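Exopolygalacturonase (Yersinia enterocolitica, PDB 2UVF) hydrolyses the galacturonic acid chains of pectin from their ends, as a family 28 glycoside hydrolase with a parallel beta-helix fold. Local coordinates at residues A[99-104]-A[486-491]; A[578-583]-A[589-594]. One frame throughout, in Å; residues are numbered along the deposited sequence.

Contact 1 of 2, residues A[99-104]-A[486-491]. With SO4 (sulfate ion), chain E.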
loop_
_atom_site.group_PDB
_atom_site.type_symbol
_atom_site.label_atom_id
_atom_site.label_comp_id
_atom_site.label_asym_id
_atom_site.label_seq_id
_atom_site.Cartn_x
_atom_site.Cartn_y
_atom_site.Cartn_z
ATOM N N TYR A 99 -16.773 13.420 3.492
ATOM C CA TYR A 99 -18.200 13.580 3.243
ATOM C C TYR A 99 -18.792 14.920 3.700
ATOM O O TYR A 99 -19.924 15.214 3.323
ATOM C CB TYR A 99 -18.982 12.424 3.854
ATOM C CG TYR A 99 -18.573 11.074 3.317
ATOM C CD1 TYR A 99 -19.051 10.611 2.089
ATOM C CD2 TYR A 99 -17.710 10.255 4.035
ATOM C CE1 TYR A 99 -18.686 9.368 1.607
ATOM C CE2 TYR A 99 -17.326 9.020 3.544
ATOM C CZ TYR A 99 -17.833 8.581 2.339
ATOM O OH TYR A 99 -17.457 7.353 1.856
ATOM N N VAL A 100 -18.051 15.722 4.488
ATOM C CA VAL A 100 -18.504 17.054 4.940
ATOM C C VAL A 100 -18.928 17.959 3.798
ATOM O O VAL A 100 -19.844 18.765 3.948
ATOM C CB VAL A 100 -17.431 17.750 5.739
ATOM N N ASN A 101 -18.226 17.841 2.671
ATOM C CA ASN A 101 -18.529 18.563 1.428
ATOM C C ASN A 101 -19.764 18.024 0.685
ATOM O O ASN A 101 -20.358 18.728 -0.139
ATOM C CB ASN A 101 -17.310 18.487 0.486
ATOM C CG ASN A 101 -16.382 19.686 0.622
ATOM O OD1 ASN A 101 -15.463 19.854 -0.180
ATOM N ND2 ASN A 101 -16.626 20.537 1.633
ATOM N N ASP A 102 -20.216 16.827 1.013
ATOM C CA ASP A 102 -21.032 16.060 0.094
ATOM C C ASP A 102 -22.520 16.270 0.324
ATOM O O ASP A 102 -23.221 15.420 0.797
ATOM C CB ASP A 102 -20.612 14.580 0.111
ATOM C CG ASP A 102 -21.348 13.751 -0.876
ATOM O OD1 ASP A 102 -21.732 14.259 -1.869
ATOM O OD2 ASP A 102 -21.571 12.598 -0.661
ATOM N N LYS A 103 -23.039 17.409 -0.056
ATOM C CA LYS A 103 -24.475 17.431 -0.311
ATOM C C LYS A 103 -24.981 16.799 -1.594
ATOM O O LYS A 103 -24.244 16.489 -2.512
ATOM C CB LYS A 103 -25.114 18.785 -0.062
ATOM C CG LYS A 103 -25.738 18.929 1.281
ATOM C CD LYS A 103 -27.234 19.126 1.204
ATOM C CE LYS A 103 -27.806 19.627 2.533
ATOM N NZ LYS A 103 -29.282 19.546 2.589
ATOM N N ASP A 104 -26.287 16.629 -1.605
ATOM C CA ASP A 104 -27.015 15.826 -2.553
ATOM C C ASP A 104 -26.653 14.365 -2.535
ATOM O O ASP A 104 -27.142 13.585 -3.317
ATOM C CB ASP A 104 -27.168 16.482 -3.933
ATOM C CG ASP A 104 -28.560 17.137 -4.128
ATOM O OD1 ASP A 104 -28.837 18.269 -3.643
ATOM O OD2 ASP A 104 -29.391 16.491 -4.766
ATOM N N ALA A 486 -15.024 5.752 -2.635
ATOM C CA ALA A 486 -15.410 7.104 -2.992
ATOM C C ALA A 486 -14.201 7.974 -3.256
ATOM O O ALA A 486 -13.222 7.927 -2.527
ATOM C CB ALA A 486 -16.309 7.724 -1.907
ATOM N N MET A 487 -14.285 8.802 -4.296
ATOM C CA MET A 487 -13.120 9.559 -4.729
ATOM C C MET A 487 -13.456 10.989 -5.120
ATOM O O MET A 487 -14.515 11.249 -5.673
ATOM C CB MET A 487 -12.429 8.849 -5.890
ATOM C CG MET A 487 -12.320 7.327 -5.718
ATOM S SD MET A 487 -11.033 6.576 -6.748
ATOM C CE MET A 487 -11.808 6.301 -8.305
ATOM N N ARG A 488 -12.549 11.914 -4.817
ATOM C CA ARG A 488 -12.825 13.335 -5.053
ATOM C C ARG A 488 -11.554 14.047 -5.489
ATOM O O ARG A 488 -10.503 13.872 -4.879
ATOM C CB ARG A 488 -13.433 13.992 -3.795
ATOM C CG ARG A 488 -13.475 15.509 -3.805
ATOM C CD ARG A 488 -14.457 16.106 -2.818
ATOM N NE ARG A 488 -15.036 17.321 -3.415
ATOM C CZ ARG A 488 -14.668 18.559 -3.092
ATOM N NH1 ARG A 488 -13.759 18.750 -2.140
ATOM N NH2 ARG A 488 -15.205 19.603 -3.707
ATOM N N ASP A 489 -11.653 14.847 -6.543
ATOM C CA ASP A 489 -10.536 15.676 -6.983
ATOM C C ASP A 489 -9.311 14.853 -7.405
ATOM O O ASP A 489 -8.172 15.245 -7.154
ATOM C CB ASP A 489 -10.160 16.699 -5.902
ATOM C CG ASP A 489 -11.219 17.764 -5.698
ATOM O OD1 ASP A 489 -12.120 17.905 -6.529
ATOM O OD2 ASP A 489 -11.147 18.494 -4.703
ATOM N N LEU A 490 -9.551 13.735 -8.084
ATOM C CA LEU A 490 -8.474 12.958 -8.660
ATOM C C LEU A 490 -7.690 13.850 -9.598
ATOM O O LEU A 490 -8.273 14.692 -10.265
ATOM C CB LEU A 490 -9.016 11.732 -9.394
ATOM C CG LEU A 490 -9.625 10.612 -8.551
ATOM C CD1 LEU A 490 -9.999 9.481 -9.469
ATOM C CD2 LEU A 490 -8.654 10.151 -7.459
ATOM N N ALA A 491 -6.370 13.712 -9.613
ATOM C CA ALA A 491 -5.540 14.633 -10.403
ATOM C C ALA A 491 -5.401 14.203 -11.859
ATOM O O ALA A 491 -5.116 15.040 -12.716
ATOM C CB ALA A 491 -4.158 14.850 -9.757
HETATM S S SO4 E . -18.195 20.023 -5.848
HETATM O O1 SO4 E . -18.083 19.424 -4.511
HETATM O O2 SO4 E . -18.896 21.304 -5.721
HETATM O O3 SO4 E . -16.858 20.258 -6.405
HETATM O O4 SO4 E . -18.965 19.140 -6.732
#
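Asn101 and Arg488 meet across an interdomain contact: the end of helix 92-100, in the fibronectin type III domain, faces strand 476-490 of the parallel beta-helix that forms the catalytic domain. The interface is small, 131 Å² summed over both segments. Its centre is polar. OD1 of Asn101 lies 2.8 Å from NH1 of Arg488 but comes over a face of the guanidinium, the amide and guanidinium planes standing 87° apart, so the N-H bonds do not aim at it and the pair is close without being hydrogen-bonded. Over the opposite face lies OD2 of Asp489, 3.7 Å from NH1 of Arg488, a long, purely electrostatic salt bridge. The guanidinium does make hydrogen bonds to a sulfate, probably from the crystallisation liquor, both bent: NH2 of Arg488 donates to O1 at 3.0 Å and to O3 at 3.2 Å. Arg488 reaches this place with CG anti to the backbone N (chi1 167°) and a bend at chi3. Two residues earlier than Asn101, the OH of Tyr99 rests 4.0 Å from CB of Ala486, its polar needs met by His108 O and Ile110 N. Gln107 adds a real interdomain hydrogen bond, from its NE2 to Met487 O. The guanidinium, flanked by two oxygens and bonded to an anion, is probably stabilised in its charged form, and any attraction to Asn101 OD1 is probably one of charge and dipole.

Contact 2 of 2, residues A[578-583]-A[589-594]. With SO4 (sulfate ion), chain F.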
loop_
_atom_site.group_PDB
_atom_site.type_symbol
_atom_site.label_atom_id
_atom_site.label_comp_id
_atom_site.label_asym_id
_atom_site.label_seq_id
_atom_site.Cartn_x
_atom_site.Cartn_y
_atom_site.Cartn_z
ATOM N N ASN A 578 -22.270 -1.109 -17.253
ATOM C CA ASN A 578 -23.650 -0.902 -16.845
ATOM C C ASN A 578 -23.866 0.105 -15.719
ATOM O O ASN A 578 -23.214 0.040 -14.674
ATOM C CB ASN A 578 -24.285 -2.243 -16.493
ATOM C CG ASN A 578 -24.232 -3.207 -17.659
ATOM O OD1 ASN A 578 -24.135 -2.776 -18.827
ATOM N ND2 ASN A 578 -24.243 -4.504 -17.364
ATOM N N LYS A 579 -24.789 1.035 -15.964
ATOM C CA LYS A 579 -25.147 2.073 -15.006
ATOM C C LYS A 579 -23.940 2.929 -14.639
ATOM O O LYS A 579 -23.655 3.169 -13.467
ATOM C CB LYS A 579 -25.820 1.471 -13.767
ATOM C CG LYS A 579 -26.932 0.466 -14.098
ATOM C CD LYS A 579 -27.248 -0.426 -12.903
ATOM C CE LYS A 579 -27.915 0.375 -11.796
ATOM N NZ LYS A 579 -29.016 1.197 -12.379
ATOM N N VAL A 580 -23.226 3.374 -15.667
ATOM C CA VAL A 580 -22.167 4.357 -15.505
ATOM C C VAL A 580 -22.786 5.709 -15.879
ATOM O O VAL A 580 -23.112 5.944 -17.044
ATOM C CB VAL A 580 -20.939 4.044 -16.407
ATOM C CG1 VAL A 580 -19.785 5.026 -16.118
ATOM C CG2 VAL A 580 -20.484 2.608 -16.243
ATOM N N THR A 581 -22.955 6.587 -14.889
ATOM C CA THR A 581 -23.600 7.881 -15.110
ATOM C C THR A 581 -22.613 9.045 -15.066
ATOM O O THR A 581 -22.028 9.342 -14.011
ATOM C CB THR A 581 -24.786 8.124 -14.091
ATOM O OG1 THR A 581 -25.671 7.002 -14.109
ATOM C CG2 THR A 581 -25.587 9.393 -14.439
ATOM N N PHE A 582 -22.455 9.715 -16.203
ATOM C CA PHE A 582 -21.633 10.922 -16.310
ATOM C C PHE A 582 -22.528 12.148 -16.211
ATOM O O PHE A 582 -23.446 12.317 -17.017
ATOM C CB PHE A 582 -20.879 10.987 -17.652
ATOM C CG PHE A 582 -19.975 9.801 -17.932
ATOM C CD1 PHE A 582 -20.501 8.592 -18.395
ATOM C CD2 PHE A 582 -18.587 9.922 -17.796
ATOM C CE1 PHE A 582 -19.650 7.495 -18.660
ATOM C CE2 PHE A 582 -17.728 8.857 -18.075
ATOM C CZ PHE A 582 -18.253 7.640 -18.503
ATOM N N THR A 583 -22.290 12.974 -15.200
ATOM C CA THR A 583 -22.899 14.308 -15.092
ATOM C C THR A 583 -21.765 15.315 -15.190
ATOM O O THR A 583 -20.637 14.962 -14.914
ATOM C CB THR A 583 -23.676 14.471 -13.758
ATOM O OG1 THR A 583 -22.880 13.968 -12.671
ATOM C CG2 THR A 583 -25.008 13.680 -13.816
ATOM N N THR A 589 -19.515 13.792 -25.450
ATOM C CA THR A 589 -20.018 12.416 -25.257
ATOM C C THR A 589 -19.075 11.595 -24.384
ATOM O O THR A 589 -17.856 11.629 -24.583
ATOM C CB THR A 589 -20.238 11.621 -26.596
ATOM O OG1 THR A 589 -19.022 11.572 -27.358
ATOM C CG2 THR A 589 -21.329 12.226 -27.418
ATOM N N PRO A 590 -19.639 10.840 -23.422
ATOM C CA PRO A 590 -18.769 10.099 -22.516
ATOM C C PRO A 590 -18.020 8.934 -23.172
ATOM O O PRO A 590 -16.837 8.739 -22.901
ATOM C CB PRO A 590 -19.732 9.609 -21.440
ATOM C CG PRO A 590 -21.053 9.540 -22.091
ATOM C CD PRO A 590 -21.066 10.640 -23.105
ATOM N N TRP A 591 -18.695 8.206 -24.059
ATOM C CA TRP A 591 -18.198 6.929 -24.588
ATOM C C TRP A 591 -17.438 6.988 -25.922
ATOM O O TRP A 591 -17.976 7.443 -26.936
ATOM C CB TRP A 591 -19.356 5.950 -24.688
ATOM C CG TRP A 591 -19.913 5.582 -23.341
ATOM C CD1 TRP A 591 -21.157 5.882 -22.854
ATOM C CD2 TRP A 591 -19.238 4.863 -22.304
ATOM N NE1 TRP A 591 -21.300 5.380 -21.585
ATOM C CE2 TRP A 591 -20.136 4.752 -21.222
ATOM C CE3 TRP A 591 -17.962 4.291 -22.186
ATOM C CZ2 TRP A 591 -19.798 4.093 -20.036
ATOM C CZ3 TRP A 591 -17.630 3.640 -21.001
ATOM C CH2 TRP A 591 -18.545 3.548 -19.947
ATOM N N HIS A 592 -16.193 6.511 -25.901
ATOM C CA HIS A 592 -15.312 6.484 -27.079
ATOM C C HIS A 592 -14.642 5.121 -27.239
ATOM O O HIS A 592 -13.736 4.770 -26.476
ATOM C CB HIS A 592 -14.246 7.585 -26.996
ATOM C CG HIS A 592 -14.801 8.966 -27.106
ATOM N ND1 HIS A 592 -15.340 9.641 -26.030
ATOM C CD2 HIS A 592 -14.897 9.806 -28.165
ATOM C CE1 HIS A 592 -15.747 10.836 -26.424
ATOM N NE2 HIS A 592 -15.490 10.960 -27.714
ATOM N N PHE A 593 -15.088 4.366 -28.245
ATOM C CA PHE A 593 -14.643 2.982 -28.459
ATOM C C PHE A 593 -14.025 2.702 -29.830
ATOM O O PHE A 593 -14.695 2.856 -30.858
ATOM C CB PHE A 593 -15.819 2.023 -28.293
ATOM C CG PHE A 593 -16.294 1.874 -26.893
ATOM C CD1 PHE A 593 -17.516 2.411 -26.508
ATOM C CD2 PHE A 593 -15.534 1.176 -25.960
ATOM C CE1 PHE A 593 -17.975 2.259 -25.208
ATOM C CE2 PHE A 593 -15.981 1.023 -24.663
ATOM C CZ PHE A 593 -17.209 1.568 -24.282
ATOM N N SER A 594 -12.770 2.255 -29.844
ATOM C CA SER A 594 -12.194 1.669 -31.057
ATOM C C SER A 594 -11.544 0.324 -30.764
ATOM O O SER A 594 -10.994 0.121 -29.678
ATOM C CB SER A 594 -11.212 2.623 -31.766
ATOM O OG SER A 594 -9.983 2.788 -31.066
HETATM S S SO4 F . -15.337 14.623 -26.905
HETATM O O1 SO4 F . -16.519 13.842 -26.551
HETATM O O2 SO4 F . -15.289 15.876 -26.156
HETATM O O3 SO4 F . -14.122 13.867 -26.599
HETATM O O4 SO4 F . -15.374 14.906 -28.345
#
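Phe582 presents a face to Pro590 and an edge to Trp591, and these two approaches organise the contact. CG of Phe582, anti to the carbonyl carbon (chi1 -58°), carries the ring out toward both. CB of Pro590 sits almost centrally over the phenyl ring, 3.4 Å from its centroid and only 15° off the normal, a close CH-pi contact. Against Trp591 the same ring works as the stem of a T-shaped pair: its CE1 side is directed at the face of the six-membered indole ring, with the planes at 86° and the centroids 5.4 Å apart. CE1 of Phe582 is 3.7 Å from CZ2 of Trp591, above the indole plane but displaced toward its rim. CZ2 is also where Val580 touches, its CB reaching the indole edge at 3.8 Å, so one indole carbon meets both side chains. Val580 and Phe582 can share this task because they are two residues apart on strand 576-583, past its corner at 579, and both side chains leave the backbone on the side facing 589-594. This is one of the last turns of the parallel beta-helix, where 576-583 runs beside 551-562 and the short strand 593-594 beside 568-573. Thr567 grips the returning chain through OG1, bonded to Pro590 O, while Phe577 also meets the Trp591 ring. At the start of 589-594, Thr589 N donates a nearly straight bond of 3.2 Å to O1 of a sulfate, probably from the crystallisation liquor; the His592 ring turns its edge to that same oxygen, and Asp588 N binds the ion as well.

Both contacts involve the parallel beta-helix, but in different ways: contact 1 joins it to the N-terminal domain, whereas contact 2 lies within its C-terminal end. One strand of each contact is linked to the other by parallel pairing, 476-490 to 518-532 to 551-562 to 576-583. Their centres are 20 Å apart and their nearest atoms about 10 Å, without touching. The centres of contacts 1 and 2 lie about 22 Å and about 30 Å from the centre of the chain. Neither includes a residue of the digalacturonate pocket, to which Asp381, Asp402 and Lys468 belong. A nickel ion lies about 5 Å from the side chain of Asn101 in contact 1, and each contact has its own sulfate.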